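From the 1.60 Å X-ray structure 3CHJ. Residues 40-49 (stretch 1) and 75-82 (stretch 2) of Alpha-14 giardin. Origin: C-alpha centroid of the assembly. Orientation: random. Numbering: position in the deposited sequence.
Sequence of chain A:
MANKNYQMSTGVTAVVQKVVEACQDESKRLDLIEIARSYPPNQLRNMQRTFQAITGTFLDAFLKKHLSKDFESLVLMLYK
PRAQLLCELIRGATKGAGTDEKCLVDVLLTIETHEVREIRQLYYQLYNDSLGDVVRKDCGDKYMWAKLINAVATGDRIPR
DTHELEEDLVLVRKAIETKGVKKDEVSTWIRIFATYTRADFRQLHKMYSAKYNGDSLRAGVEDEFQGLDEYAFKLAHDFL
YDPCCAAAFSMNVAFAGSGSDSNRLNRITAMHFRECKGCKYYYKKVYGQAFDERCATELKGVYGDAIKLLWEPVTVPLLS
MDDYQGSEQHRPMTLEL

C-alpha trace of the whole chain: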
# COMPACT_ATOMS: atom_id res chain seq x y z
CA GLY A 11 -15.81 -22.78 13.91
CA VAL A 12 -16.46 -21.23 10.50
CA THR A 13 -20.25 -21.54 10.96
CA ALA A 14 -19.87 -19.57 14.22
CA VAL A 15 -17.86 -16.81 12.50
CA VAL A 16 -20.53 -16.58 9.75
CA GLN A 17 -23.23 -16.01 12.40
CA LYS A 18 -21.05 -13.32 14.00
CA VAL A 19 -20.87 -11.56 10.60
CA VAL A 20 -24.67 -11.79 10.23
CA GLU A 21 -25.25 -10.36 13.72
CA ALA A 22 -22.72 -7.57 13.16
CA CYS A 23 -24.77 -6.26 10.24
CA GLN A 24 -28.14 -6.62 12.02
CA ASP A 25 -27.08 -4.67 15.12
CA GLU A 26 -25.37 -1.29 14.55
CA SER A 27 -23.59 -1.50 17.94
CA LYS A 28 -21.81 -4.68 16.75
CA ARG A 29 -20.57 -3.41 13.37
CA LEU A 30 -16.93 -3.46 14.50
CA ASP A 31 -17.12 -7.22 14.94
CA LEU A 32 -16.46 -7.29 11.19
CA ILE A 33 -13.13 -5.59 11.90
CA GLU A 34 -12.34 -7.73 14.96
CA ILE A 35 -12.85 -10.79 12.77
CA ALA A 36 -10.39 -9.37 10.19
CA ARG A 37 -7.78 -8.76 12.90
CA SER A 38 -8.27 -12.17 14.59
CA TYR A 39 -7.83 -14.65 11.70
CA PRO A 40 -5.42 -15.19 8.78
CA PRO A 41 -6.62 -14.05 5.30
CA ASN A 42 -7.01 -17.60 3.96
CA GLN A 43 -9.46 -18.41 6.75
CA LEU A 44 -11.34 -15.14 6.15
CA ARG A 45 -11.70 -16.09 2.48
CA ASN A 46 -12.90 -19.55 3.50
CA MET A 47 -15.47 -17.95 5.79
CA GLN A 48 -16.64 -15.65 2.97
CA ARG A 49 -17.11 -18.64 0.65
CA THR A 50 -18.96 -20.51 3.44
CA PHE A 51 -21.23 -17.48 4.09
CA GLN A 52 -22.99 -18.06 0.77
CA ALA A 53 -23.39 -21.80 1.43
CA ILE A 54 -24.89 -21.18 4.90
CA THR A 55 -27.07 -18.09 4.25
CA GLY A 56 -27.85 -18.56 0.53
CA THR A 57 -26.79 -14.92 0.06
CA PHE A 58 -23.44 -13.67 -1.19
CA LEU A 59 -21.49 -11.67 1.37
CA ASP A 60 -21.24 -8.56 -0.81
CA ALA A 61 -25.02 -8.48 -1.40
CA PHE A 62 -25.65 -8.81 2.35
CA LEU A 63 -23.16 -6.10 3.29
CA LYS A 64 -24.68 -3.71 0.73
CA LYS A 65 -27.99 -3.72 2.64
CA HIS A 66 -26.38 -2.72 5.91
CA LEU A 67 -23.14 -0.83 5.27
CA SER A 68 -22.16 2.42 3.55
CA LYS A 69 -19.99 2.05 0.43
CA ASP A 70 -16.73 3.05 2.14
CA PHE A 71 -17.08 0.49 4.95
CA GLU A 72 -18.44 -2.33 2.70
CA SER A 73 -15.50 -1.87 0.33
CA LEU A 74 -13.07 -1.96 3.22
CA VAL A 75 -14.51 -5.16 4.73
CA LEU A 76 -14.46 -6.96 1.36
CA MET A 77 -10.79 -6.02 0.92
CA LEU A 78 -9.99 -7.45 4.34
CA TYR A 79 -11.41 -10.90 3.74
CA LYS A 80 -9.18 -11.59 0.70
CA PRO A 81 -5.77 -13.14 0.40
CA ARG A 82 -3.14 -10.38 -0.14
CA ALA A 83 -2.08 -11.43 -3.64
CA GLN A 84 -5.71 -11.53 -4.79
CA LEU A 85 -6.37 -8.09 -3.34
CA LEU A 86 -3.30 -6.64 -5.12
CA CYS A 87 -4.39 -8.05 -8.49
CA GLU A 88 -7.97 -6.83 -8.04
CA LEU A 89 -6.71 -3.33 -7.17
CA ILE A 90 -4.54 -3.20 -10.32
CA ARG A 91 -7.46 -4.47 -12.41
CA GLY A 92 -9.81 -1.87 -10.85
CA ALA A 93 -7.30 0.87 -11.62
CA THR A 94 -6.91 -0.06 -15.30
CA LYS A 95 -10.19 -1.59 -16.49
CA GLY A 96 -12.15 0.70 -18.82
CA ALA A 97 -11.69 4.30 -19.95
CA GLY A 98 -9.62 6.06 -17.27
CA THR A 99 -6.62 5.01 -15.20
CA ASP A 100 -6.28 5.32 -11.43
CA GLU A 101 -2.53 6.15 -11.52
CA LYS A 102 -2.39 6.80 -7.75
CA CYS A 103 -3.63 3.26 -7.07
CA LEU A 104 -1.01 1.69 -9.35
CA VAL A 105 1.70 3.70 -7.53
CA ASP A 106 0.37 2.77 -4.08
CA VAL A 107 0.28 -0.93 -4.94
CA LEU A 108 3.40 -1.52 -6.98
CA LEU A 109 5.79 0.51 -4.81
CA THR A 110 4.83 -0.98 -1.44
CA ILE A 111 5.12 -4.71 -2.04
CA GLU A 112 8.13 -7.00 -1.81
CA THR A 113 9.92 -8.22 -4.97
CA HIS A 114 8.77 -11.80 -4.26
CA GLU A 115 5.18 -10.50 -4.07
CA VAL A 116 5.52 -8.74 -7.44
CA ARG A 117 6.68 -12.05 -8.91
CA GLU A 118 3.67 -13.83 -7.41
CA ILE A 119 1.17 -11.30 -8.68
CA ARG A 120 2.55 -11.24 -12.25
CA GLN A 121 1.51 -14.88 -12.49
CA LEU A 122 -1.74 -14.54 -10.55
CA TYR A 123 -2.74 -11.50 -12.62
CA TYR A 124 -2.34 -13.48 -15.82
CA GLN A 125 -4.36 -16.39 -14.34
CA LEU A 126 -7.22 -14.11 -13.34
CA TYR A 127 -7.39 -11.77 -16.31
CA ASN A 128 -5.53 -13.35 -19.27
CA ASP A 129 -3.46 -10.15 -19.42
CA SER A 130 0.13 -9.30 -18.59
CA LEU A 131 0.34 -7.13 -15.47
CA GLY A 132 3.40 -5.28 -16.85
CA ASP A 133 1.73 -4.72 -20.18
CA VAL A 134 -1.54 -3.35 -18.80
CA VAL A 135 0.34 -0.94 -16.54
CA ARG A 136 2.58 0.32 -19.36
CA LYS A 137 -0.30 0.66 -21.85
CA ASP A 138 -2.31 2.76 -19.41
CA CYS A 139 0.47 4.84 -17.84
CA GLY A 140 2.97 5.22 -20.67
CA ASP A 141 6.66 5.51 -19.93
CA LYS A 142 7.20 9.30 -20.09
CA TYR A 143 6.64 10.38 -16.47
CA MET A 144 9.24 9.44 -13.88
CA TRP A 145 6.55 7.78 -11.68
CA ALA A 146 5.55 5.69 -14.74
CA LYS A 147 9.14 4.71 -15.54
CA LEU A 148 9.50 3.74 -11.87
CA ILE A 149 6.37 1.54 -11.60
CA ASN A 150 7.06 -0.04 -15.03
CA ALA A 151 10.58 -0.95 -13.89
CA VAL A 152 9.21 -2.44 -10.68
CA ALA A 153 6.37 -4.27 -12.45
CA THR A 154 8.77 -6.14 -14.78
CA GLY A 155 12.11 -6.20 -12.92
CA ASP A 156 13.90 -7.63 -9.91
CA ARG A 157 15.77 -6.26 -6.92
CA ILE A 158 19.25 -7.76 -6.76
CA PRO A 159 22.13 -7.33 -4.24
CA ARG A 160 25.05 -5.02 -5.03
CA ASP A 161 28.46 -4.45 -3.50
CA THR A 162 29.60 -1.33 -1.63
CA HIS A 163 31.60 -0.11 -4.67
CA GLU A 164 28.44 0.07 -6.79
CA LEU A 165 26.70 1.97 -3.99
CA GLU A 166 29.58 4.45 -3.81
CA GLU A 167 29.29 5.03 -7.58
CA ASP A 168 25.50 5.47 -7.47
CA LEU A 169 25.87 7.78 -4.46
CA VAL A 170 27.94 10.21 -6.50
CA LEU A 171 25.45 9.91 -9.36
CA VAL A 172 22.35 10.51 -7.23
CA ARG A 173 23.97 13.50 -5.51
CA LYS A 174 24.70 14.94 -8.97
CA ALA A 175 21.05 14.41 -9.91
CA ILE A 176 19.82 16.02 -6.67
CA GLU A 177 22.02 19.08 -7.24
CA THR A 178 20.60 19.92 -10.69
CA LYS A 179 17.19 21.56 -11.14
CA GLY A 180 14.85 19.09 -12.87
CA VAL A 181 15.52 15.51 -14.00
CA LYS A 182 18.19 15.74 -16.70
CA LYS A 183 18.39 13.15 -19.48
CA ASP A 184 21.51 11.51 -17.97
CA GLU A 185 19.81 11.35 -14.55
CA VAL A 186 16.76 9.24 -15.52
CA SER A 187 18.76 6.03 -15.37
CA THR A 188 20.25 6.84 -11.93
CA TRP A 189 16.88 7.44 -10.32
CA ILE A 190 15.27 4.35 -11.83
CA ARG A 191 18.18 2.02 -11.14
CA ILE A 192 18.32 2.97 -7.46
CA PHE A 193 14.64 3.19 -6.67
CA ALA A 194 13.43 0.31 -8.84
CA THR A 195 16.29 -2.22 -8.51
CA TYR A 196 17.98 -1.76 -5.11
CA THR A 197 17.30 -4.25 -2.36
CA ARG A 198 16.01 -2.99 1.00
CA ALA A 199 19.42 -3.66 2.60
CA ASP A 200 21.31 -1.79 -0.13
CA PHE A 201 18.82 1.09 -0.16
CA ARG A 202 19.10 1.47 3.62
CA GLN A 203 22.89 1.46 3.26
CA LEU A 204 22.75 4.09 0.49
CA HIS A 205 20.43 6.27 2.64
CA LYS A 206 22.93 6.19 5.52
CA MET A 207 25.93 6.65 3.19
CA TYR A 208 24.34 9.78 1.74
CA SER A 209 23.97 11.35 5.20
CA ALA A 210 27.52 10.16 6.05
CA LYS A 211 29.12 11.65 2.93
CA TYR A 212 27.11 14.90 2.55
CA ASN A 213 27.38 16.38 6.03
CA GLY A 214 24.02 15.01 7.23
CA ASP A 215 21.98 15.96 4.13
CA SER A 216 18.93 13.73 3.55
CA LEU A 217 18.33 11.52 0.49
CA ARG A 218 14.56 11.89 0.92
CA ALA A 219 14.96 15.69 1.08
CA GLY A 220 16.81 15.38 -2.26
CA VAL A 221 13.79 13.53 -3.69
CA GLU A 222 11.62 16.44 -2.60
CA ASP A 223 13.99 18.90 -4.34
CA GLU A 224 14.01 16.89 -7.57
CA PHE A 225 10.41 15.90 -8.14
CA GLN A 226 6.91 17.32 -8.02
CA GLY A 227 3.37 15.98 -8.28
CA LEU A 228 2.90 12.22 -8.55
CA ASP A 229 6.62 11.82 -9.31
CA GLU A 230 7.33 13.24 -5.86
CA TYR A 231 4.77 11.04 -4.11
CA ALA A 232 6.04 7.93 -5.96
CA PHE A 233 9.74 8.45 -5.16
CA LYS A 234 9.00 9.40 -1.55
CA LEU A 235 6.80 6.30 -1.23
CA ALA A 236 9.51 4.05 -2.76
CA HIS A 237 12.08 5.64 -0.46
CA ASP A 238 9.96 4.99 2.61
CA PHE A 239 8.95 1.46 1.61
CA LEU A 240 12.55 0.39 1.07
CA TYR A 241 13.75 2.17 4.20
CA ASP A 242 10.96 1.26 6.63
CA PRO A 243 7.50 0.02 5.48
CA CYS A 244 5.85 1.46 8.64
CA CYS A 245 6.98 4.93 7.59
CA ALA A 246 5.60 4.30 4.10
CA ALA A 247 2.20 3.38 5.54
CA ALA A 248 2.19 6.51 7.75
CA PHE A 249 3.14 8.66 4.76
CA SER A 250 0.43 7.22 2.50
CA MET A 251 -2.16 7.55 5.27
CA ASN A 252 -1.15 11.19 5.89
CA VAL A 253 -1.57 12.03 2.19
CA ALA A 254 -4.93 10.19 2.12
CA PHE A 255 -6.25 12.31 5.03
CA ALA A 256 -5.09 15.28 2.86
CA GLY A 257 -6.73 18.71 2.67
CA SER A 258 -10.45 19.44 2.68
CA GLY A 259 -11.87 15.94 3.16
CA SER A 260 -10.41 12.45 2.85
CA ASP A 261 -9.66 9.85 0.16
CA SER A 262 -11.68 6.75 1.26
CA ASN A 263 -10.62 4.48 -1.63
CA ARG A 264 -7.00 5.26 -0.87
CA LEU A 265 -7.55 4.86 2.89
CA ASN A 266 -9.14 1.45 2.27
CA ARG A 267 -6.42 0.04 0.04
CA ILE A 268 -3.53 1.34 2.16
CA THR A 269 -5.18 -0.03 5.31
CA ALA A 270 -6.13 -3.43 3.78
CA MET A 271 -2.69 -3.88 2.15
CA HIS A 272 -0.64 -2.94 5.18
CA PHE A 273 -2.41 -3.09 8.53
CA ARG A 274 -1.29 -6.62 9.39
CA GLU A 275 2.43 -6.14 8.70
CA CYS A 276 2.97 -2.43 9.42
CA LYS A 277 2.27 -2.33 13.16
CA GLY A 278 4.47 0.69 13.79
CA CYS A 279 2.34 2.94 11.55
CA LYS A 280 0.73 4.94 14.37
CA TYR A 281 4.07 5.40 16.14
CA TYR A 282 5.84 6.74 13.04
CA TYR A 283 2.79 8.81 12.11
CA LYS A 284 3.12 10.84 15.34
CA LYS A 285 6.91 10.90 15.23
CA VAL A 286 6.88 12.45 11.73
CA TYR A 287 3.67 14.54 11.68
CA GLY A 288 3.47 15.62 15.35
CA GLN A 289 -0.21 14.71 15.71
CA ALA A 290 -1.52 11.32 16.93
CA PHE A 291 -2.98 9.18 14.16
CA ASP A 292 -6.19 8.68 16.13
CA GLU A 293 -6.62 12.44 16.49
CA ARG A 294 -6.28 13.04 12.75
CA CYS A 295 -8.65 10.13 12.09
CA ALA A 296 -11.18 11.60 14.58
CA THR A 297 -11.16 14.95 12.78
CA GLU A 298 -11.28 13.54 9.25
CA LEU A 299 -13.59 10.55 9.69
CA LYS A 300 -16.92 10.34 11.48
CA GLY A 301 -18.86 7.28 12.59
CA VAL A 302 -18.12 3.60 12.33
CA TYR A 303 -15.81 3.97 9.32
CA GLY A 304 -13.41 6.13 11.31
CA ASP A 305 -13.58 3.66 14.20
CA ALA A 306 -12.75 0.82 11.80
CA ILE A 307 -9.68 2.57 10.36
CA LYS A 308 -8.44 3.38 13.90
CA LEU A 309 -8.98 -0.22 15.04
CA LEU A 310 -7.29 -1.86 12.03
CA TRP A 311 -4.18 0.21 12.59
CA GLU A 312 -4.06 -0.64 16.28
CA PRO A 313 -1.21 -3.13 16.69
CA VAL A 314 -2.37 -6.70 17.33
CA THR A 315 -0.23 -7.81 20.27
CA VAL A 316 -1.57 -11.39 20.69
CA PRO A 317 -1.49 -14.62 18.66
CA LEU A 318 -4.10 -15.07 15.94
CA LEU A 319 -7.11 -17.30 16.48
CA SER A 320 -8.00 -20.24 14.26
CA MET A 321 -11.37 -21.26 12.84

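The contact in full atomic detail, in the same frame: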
# COMPACT_ATOMS: atom_id res chain seq x y z
N PRO A 40 -6.22 -15.38 9.99
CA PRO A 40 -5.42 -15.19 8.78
C PRO A 40 -6.31 -15.04 7.53
O PRO A 40 -7.42 -15.55 7.51
CB PRO A 40 -4.58 -16.47 8.70
CG PRO A 40 -5.32 -17.47 9.49
CD PRO A 40 -6.05 -16.73 10.57
N PRO A 41 -5.83 -14.31 6.51
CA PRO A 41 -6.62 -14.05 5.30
C PRO A 41 -7.20 -15.29 4.61
O PRO A 41 -8.31 -15.22 4.07
CB PRO A 41 -5.62 -13.34 4.38
CG PRO A 41 -4.78 -12.59 5.34
CD PRO A 41 -4.55 -13.58 6.47
N ASN A 42 -6.49 -16.41 4.63
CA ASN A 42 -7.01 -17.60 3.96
C ASN A 42 -8.25 -18.13 4.65
O ASN A 42 -9.16 -18.62 3.99
CB ASN A 42 -5.94 -18.68 3.81
CG ASN A 42 -4.91 -18.34 2.73
OD1 ASN A 42 -5.25 -17.82 1.65
ND2 ASN A 42 -3.65 -18.65 3.01
N GLN A 43 -8.29 -18.00 5.97
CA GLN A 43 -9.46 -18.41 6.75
C GLN A 43 -10.62 -17.43 6.55
O GLN A 43 -11.79 -17.84 6.52
CB GLN A 43 -9.13 -18.54 8.24
CG GLN A 43 -8.11 -19.64 8.51
CD GLN A 43 -8.04 -20.08 9.97
OE1 GLN A 43 -8.62 -19.47 10.87
NE2 GLN A 43 -7.33 -21.18 10.19
N LEU A 44 -10.30 -16.14 6.43
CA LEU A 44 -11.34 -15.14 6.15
C LEU A 44 -11.98 -15.38 4.78
O LEU A 44 -13.19 -15.25 4.61
CB LEU A 44 -10.76 -13.73 6.25
CG LEU A 44 -10.23 -13.33 7.63
CD1 LEU A 44 -9.41 -12.02 7.56
CD2 LEU A 44 -11.36 -13.22 8.67
N ARG A 45 -11.16 -15.73 3.78
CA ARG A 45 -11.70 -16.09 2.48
C ARG A 45 -12.54 -17.36 2.57
O ARG A 45 -13.59 -17.43 1.95
CB ARG A 45 -10.62 -16.22 1.41
CG ARG A 45 -11.21 -16.53 0.03
CD ARG A 45 -10.14 -16.80 -1.01
NE ARG A 45 -9.30 -17.93 -0.64
CZ ARG A 45 -8.24 -18.34 -1.34
NH1 ARG A 45 -7.91 -17.70 -2.45
NH2 ARG A 45 -7.53 -19.37 -0.93
N ASN A 46 -12.09 -18.35 3.34
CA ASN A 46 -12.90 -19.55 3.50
C ASN A 46 -14.26 -19.23 4.10
O ASN A 46 -15.29 -19.72 3.62
CB ASN A 46 -12.20 -20.62 4.34
CG ASN A 46 -13.05 -21.89 4.47
OD1 ASN A 46 -13.42 -22.29 5.58
ND2 ASN A 46 -13.41 -22.49 3.33
N MET A 47 -14.25 -18.39 5.13
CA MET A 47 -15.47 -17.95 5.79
C MET A 47 -16.39 -17.21 4.82
O MET A 47 -17.61 -17.43 4.82
CB MET A 47 -15.13 -17.07 7.00
CG MET A 47 -16.32 -16.62 7.83
SD MET A 47 -17.06 -15.14 7.15
CE MET A 47 -15.70 -13.97 7.31
N GLN A 48 -15.83 -16.34 3.98
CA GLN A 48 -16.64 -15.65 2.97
C GLN A 48 -17.33 -16.62 1.99
O GLN A 48 -18.52 -16.48 1.67
CB GLN A 48 -15.80 -14.63 2.20
CG GLN A 48 -16.54 -14.04 1.00
CD GLN A 48 -16.04 -12.68 0.61
OE1 GLN A 48 -15.19 -12.09 1.29
NE2 GLN A 48 -16.57 -12.14 -0.48
N ARG A 49 -16.57 -17.62 1.54
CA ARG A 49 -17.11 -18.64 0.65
C ARG A 49 -18.22 -19.42 1.36
O ARG A 49 -19.27 -19.70 0.78
CB ARG A 49 -15.99 -19.58 0.19
CG ARG A 49 -15.10 -19.00 -0.91
CD ARG A 49 -13.78 -19.78 -0.97
NE ARG A 49 -12.92 -19.34 -2.07
CZ ARG A 49 -11.77 -19.94 -2.39
NH1 ARG A 49 -11.36 -20.99 -1.70
NH2 ARG A 49 -11.05 -19.48 -3.41
N VAL A 75 -14.33 -3.79 4.22
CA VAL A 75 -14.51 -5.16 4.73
C VAL A 75 -14.21 -6.20 3.65
O VAL A 75 -13.53 -7.19 3.91
CB VAL A 75 -15.94 -5.34 5.33
CG1 VAL A 75 -16.24 -6.80 5.63
CG2 VAL A 75 -16.08 -4.50 6.59
N LEU A 76 -14.72 -5.99 2.44
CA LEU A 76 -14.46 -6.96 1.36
C LEU A 76 -12.97 -7.09 1.06
O LEU A 76 -12.49 -8.20 0.80
CB LEU A 76 -15.25 -6.60 0.10
CG LEU A 76 -16.76 -6.77 0.28
CD1 LEU A 76 -17.51 -6.20 -0.92
CD2 LEU A 76 -17.17 -8.21 0.54
N MET A 77 -12.24 -5.99 1.16
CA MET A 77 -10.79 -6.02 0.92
C MET A 77 -10.09 -6.83 2.00
O MET A 77 -9.04 -7.46 1.75
CB MET A 77 -10.20 -4.61 0.90
CG MET A 77 -10.56 -3.75 -0.30
SD MET A 77 -9.50 -2.27 -0.25
CE MET A 77 -10.31 -1.20 -1.46
N LEU A 78 -10.65 -6.81 3.20
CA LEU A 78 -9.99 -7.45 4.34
C LEU A 78 -10.11 -8.95 4.30
O LEU A 78 -9.27 -9.65 4.88
CB LEU A 78 -10.56 -6.93 5.66
CG LEU A 78 -10.36 -5.44 5.95
CD1 LEU A 78 -11.17 -5.06 7.19
CD2 LEU A 78 -8.87 -5.10 6.13
N TYR A 79 -11.15 -9.46 3.65
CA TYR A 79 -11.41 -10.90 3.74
C TYR A 79 -10.79 -11.67 2.55
O TYR A 79 -11.20 -12.78 2.23
CB TYR A 79 -12.92 -11.19 3.89
CG TYR A 79 -13.59 -10.67 5.16
CD1 TYR A 79 -12.86 -10.19 6.25
CD2 TYR A 79 -14.97 -10.74 5.30
CE1 TYR A 79 -13.49 -9.74 7.41
CE2 TYR A 79 -15.62 -10.28 6.44
CZ TYR A 79 -14.88 -9.80 7.51
OH TYR A 79 -15.54 -9.35 8.64
N LYS A 80 -9.81 -11.04 1.91
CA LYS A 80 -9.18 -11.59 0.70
C LYS A 80 -7.74 -11.94 1.01
O LYS A 80 -7.09 -11.25 1.77
CB LYS A 80 -9.15 -10.52 -0.40
CG LYS A 80 -10.43 -10.38 -1.15
CD LYS A 80 -10.43 -9.18 -2.03
CE LYS A 80 -11.86 -8.91 -2.45
NZ LYS A 80 -12.49 -10.09 -3.12
N PRO A 81 -7.22 -13.00 0.35
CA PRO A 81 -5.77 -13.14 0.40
C PRO A 81 -5.08 -11.91 -0.24
O PRO A 81 -5.59 -11.35 -1.20
CB PRO A 81 -5.51 -14.38 -0.46
CG PRO A 81 -6.81 -15.11 -0.47
CD PRO A 81 -7.86 -14.05 -0.45
N ARG A 82 -3.92 -11.55 0.30
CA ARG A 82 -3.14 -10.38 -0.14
C ARG A 82 -2.92 -10.31 -1.66
O ARG A 82 -3.20 -9.29 -2.31
CB ARG A 82 -1.79 -10.40 0.57
CG ARG A 82 -0.74 -9.46 0.04
CD ARG A 82 0.56 -9.61 0.82
NE ARG A 82 1.32 -8.36 0.84
CZ ARG A 82 0.86 -7.24 1.39
NH1 ARG A 82 -0.34 -7.22 1.95
NH2 ARG A 82 1.59 -6.14 1.37
O HOH W 1 -13.88 -10.37 0.09
O HOH W 2 -12.68 -13.33 -0.00

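Where one helix ends against the flank of another, packing and water can do the work that direct hydrogen bonds do elsewhere. Residues 40-49 and 75-82 of alpha-14 giardin illustrate the principle: the two stretches bury 482 Å² between them, yet no hydrogen bond passes directly from one to the other.

Tyr 79 covers the most surface. It is the first residue to leave helical geometry after the helix that runs through Leu 78, and its backbone comes close to the neighbouring helix, with Tyr 79 CA 4.9 Å from Leu 44 CA. At this close approach Leu 44 CB lies 4.1 Å from Tyr 79 CB. The isobutyl group of Leu 44 continues along the turn, bringing its CD1 to 3.6 Å from Leu 78 O. One helical turn further on, Met 47 points toward the second stretch and lays its terminal methyl over a face of the tyrosine ring, Met 47 CE being 4.1 Å from the centroid of the Tyr 79 ring in a CH-pi contact. An unbranched, flexible thioether suits this place, since it can curl a methyl onto a flat aromatic surface. The phenol's far end is satisfied too, its hydroxyl hydrogen-bonding elsewhere in the structure.

Pro 81, at the N-cap position of the next helix, forms the second centre. Its CA sits 4.0 Å from Pro 41 CB, so two compact rings meet near the first turn of the 41-49 helix. The guanidinium of Arg 45 presents one face to the proline ring, with Arg 45 NH1 3.4 Å from Pro 81 CG. Here the flat group serves as a packing surface, and the long arginine side chain lets it reach the proline from a CB that points sideways.

Gln 48, the third large contributor, combines both kinds of contact. Its extended side chain points toward the second stretch and sets OE1 at the edge of the tyrosine ring, 3.6 Å from Tyr 79 CB. The same oxygen meets two waters. Water 1 lies 2.5 Å from Gln 48 OE1 and 2.7 Å from Leu 76 O, placed to donate to either; water 2 reaches Tyr 79 O at 2.7 Å and, weakly, Gln 48 OE1 at 3.1 Å. The amide thus addresses, through solvent, carbonyls near the helix end. Arg 45 N, although 3.3 Å from Tyr 79 O, is poorly angled toward it and bonds instead to Pro 41 O at 2.9 Å within its own helix.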